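Local coordinates for protein flavin adenine dinucleotide synthase (Saccharomyces cerevisiae, PDB 2WSI) that transfers the adenylyl group of ATP to flavin mononucleotide, making the coenzyme FAD and releasing diphosphate, at residues Leu72-Leu77 and Gln100-Val105. Residues are numbered along the deposited sequence; the frame is centred on the assembly and turned at random.
Sequences LYLSCL and QRLPTV
Leu102 reaches from the strand to pack against Tyr73, Leu74 and Leu77 of the helix, and every touch across this interface is apolar. Its two methyls divide the work. CD2 lies 4.0 Å from Tyr73 CD2, meeting the ring obliquely, and 4.2 Å from Leu74 CD2. CD1 meets Leu77 CD2 at 4.0 Å, where the two leucine side chains run past each other in opposite directions; the tyrosine ring touches both methyls, its CE2 lying 4.1 Å from Leu102 CD1. The CA-CB bonds of Tyr73 and Leu77, one helical turn apart, point toward the strand, and CG anti to the backbone N (chi1 -169° in Tyr73) sets the ring beside its own carbonyl carbon, within reach of Leu102, whereas Leu74 leans in with its CD2 branch. An alanine in place of Leu102 would remove both methyls and would probably leave the Tyr73 ring and the ends of Leu74 and Leu77 without their common partner.

No hydrogen bond joins the segments; two side-chain hydrogen bonds lie within 100-105. Thr104 OG1 donates to Leu102 O at 2.9 Å, coming from above the carbonyl plane. Before the strand, Gln100 NE2 bonds Arg101 O at 3.1 Å, nearly straight at 166°, and also bonds Leu52 O.

Segments 72-77 and 102-105 run roughly antiparallel, their axes 12.2 Å apart. Helix 64-87 links the neighbouring parallel strands 56-59 and 102-106, a beta-alpha-beta crossover, so Leu102 packs the second strand against its own crossover helix in the HUP-type alpha/beta domain of the PAPS reductase family. Phe46 and Phe58 meet Tyr73 edge-to-face. Helix 3-18 touches Leu74, helix 25-45 lies against Tyr73, and farther along the strand Val105 touches the bound FAD.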
loop_
_atom_site.group_PDB
_atom_site.type_symbol
_atom_site.label_atom_id
_atom_site.label_comp_id
_atom_site.label_asym_id
_atom_site.label_seq_id
_atom_site.Cartn_x
_atom_site.Cartn_y
_atom_site.Cartn_z
ATOM N N LEU A 72 6.875 -3.817 -1.628
ATOM C CA LEU A 72 8.227 -3.755 -1.032
ATOM C C LEU A 72 8.491 -4.918 -0.065
ATOM O O LEU A 72 9.582 -5.487 -0.020
ATOM C CB LEU A 72 8.445 -2.411 -0.311
ATOM C CG LEU A 72 8.339 -1.227 -1.271
ATOM C CD1 LEU A 72 8.312 0.057 -0.444
ATOM C CD2 LEU A 72 9.499 -1.249 -2.273
ATOM N N TYR A 73 7.466 -5.277 0.693
ATOM C CA TYR A 73 7.556 -6.325 1.692
ATOM C C TYR A 73 7.813 -7.662 0.992
ATOM O O TYR A 73 8.679 -8.441 1.412
ATOM C CB TYR A 73 6.224 -6.390 2.438
ATOM C CG TYR A 73 6.219 -7.237 3.693
ATOM C CD1 TYR A 73 6.653 -6.695 4.903
ATOM C CD2 TYR A 73 5.750 -8.535 3.688
ATOM C CE1 TYR A 73 6.622 -7.417 6.067
ATOM C CE2 TYR A 73 5.718 -9.303 4.863
ATOM C CZ TYR A 73 6.153 -8.717 6.059
ATOM O OH TYR A 73 6.128 -9.398 7.258
ATOM N N LEU A 74 7.086 -7.907 -0.095
ATOM C CA LEU A 74 7.260 -9.142 -0.868
ATOM C C LEU A 74 8.632 -9.178 -1.502
ATOM O O LEU A 74 9.277 -10.218 -1.535
ATOM C CB LEU A 74 6.171 -9.265 -1.957
ATOM C CG LEU A 74 4.794 -9.612 -1.350
ATOM C CD1 LEU A 74 3.680 -9.375 -2.339
ATOM C CD2 LEU A 74 4.805 -11.052 -0.824
ATOM N N SER A 75 9.085 -8.039 -2.006
ATOM C CA SER A 75 10.451 -7.966 -2.502
ATOM C C SER A 75 11.472 -8.366 -1.435
ATOM O O SER A 75 12.402 -9.148 -1.700
ATOM C CB SER A 75 10.750 -6.556 -3.013
ATOM O OG SER A 75 12.090 -6.489 -3.451
ATOM N N CYS A 76 11.301 -7.850 -0.226
ATOM C CA CYS A 76 12.196 -8.210 0.886
ATOM C C CYS A 76 12.019 -9.651 1.339
ATOM O O CYS A 76 12.967 -10.296 1.839
ATOM C CB CYS A 76 11.967 -7.273 2.065
ATOM S SG CYS A 76 12.543 -5.599 1.692
ATOM N N LEU A 77 10.812 -10.176 1.172
ATOM C CA LEU A 77 10.573 -11.583 1.534
ATOM C C LEU A 77 11.409 -12.505 0.618
ATOM O O LEU A 77 12.000 -13.518 1.055
ATOM C CB LEU A 77 9.068 -11.889 1.430
ATOM C CG LEU A 77 8.673 -13.301 1.824
ATOM C CD1 LEU A 77 9.094 -13.548 3.251
ATOM C CD2 LEU A 77 7.150 -13.536 1.640
ATOM N N GLN A 100 3.075 -21.550 0.869
ATOM C CA GLN A 100 2.152 -21.059 1.875
ATOM C C GLN A 100 1.629 -19.665 1.499
ATOM O O GLN A 100 2.049 -19.084 0.501
ATOM C CB GLN A 100 2.866 -20.953 3.225
ATOM C CG GLN A 100 3.996 -19.910 3.223
ATOM C CD GLN A 100 4.435 -19.561 4.624
ATOM O OE1 GLN A 100 5.367 -20.159 5.143
ATOM N NE2 GLN A 100 3.739 -18.598 5.260
ATOM N N ARG A 101 0.746 -19.123 2.334
ATOM C CA ARG A 101 0.188 -17.785 2.116
ATOM C C ARG A 101 0.702 -16.804 3.180
ATOM O O ARG A 101 1.123 -17.216 4.258
ATOM C CB ARG A 101 -1.340 -17.856 2.152
ATOM C CG ARG A 101 -1.890 -18.904 1.173
ATOM C CD ARG A 101 -3.384 -18.823 1.005
ATOM N NE ARG A 101 -4.065 -19.185 2.238
ATOM C CZ ARG A 101 -5.386 -19.233 2.386
ATOM N NH1 ARG A 101 -6.192 -18.958 1.364
ATOM N NH2 ARG A 101 -5.896 -19.576 3.559
ATOM N N LEU A 102 0.679 -15.512 2.854
ATOM C CA LEU A 102 1.214 -14.466 3.730
ATOM C C LEU A 102 0.138 -14.002 4.713
ATOM O O LEU A 102 -0.920 -13.548 4.301
ATOM C CB LEU A 102 1.644 -13.260 2.881
ATOM C CG LEU A 102 2.541 -12.263 3.615
ATOM C CD1 LEU A 102 3.913 -12.884 3.855
ATOM C CD2 LEU A 102 2.696 -10.969 2.807
ATOM N N PRO A 103 0.407 -14.101 6.016
ATOM C CA PRO A 103 -0.659 -13.742 6.953
ATOM C C PRO A 103 -1.007 -12.258 6.887
ATOM O O PRO A 103 -0.120 -11.409 7.014
ATOM C CB PRO A 103 -0.066 -14.068 8.326
ATOM C CG PRO A 103 1.093 -14.975 8.060
ATOM C CD PRO A 103 1.600 -14.655 6.691
ATOM N N THR A 104 -2.294 -11.968 6.748
ATOM C CA THR A 104 -2.736 -10.632 6.399
ATOM C C THR A 104 -4.029 -10.365 7.142
ATOM O O THR A 104 -4.804 -11.291 7.386
ATOM C CB THR A 104 -2.965 -10.512 4.865
ATOM O OG1 THR A 104 -1.745 -10.820 4.169
ATOM C CG2 THR A 104 -3.456 -9.086 4.468
ATOM N N VAL A 105 -4.260 -9.107 7.517
ATOM C CA VAL A 105 -5.473 -8.757 8.235
ATOM C C VAL A 105 -6.136 -7.576 7.561
ATOM O O VAL A 105 -5.459 -6.590 7.288
ATOM C CB VAL A 105 -5.196 -8.409 9.720
ATOM C CG1 VAL A 105 -3.973 -7.532 9.848
ATOM C CG2 VAL A 105 -6.408 -7.699 10.348
#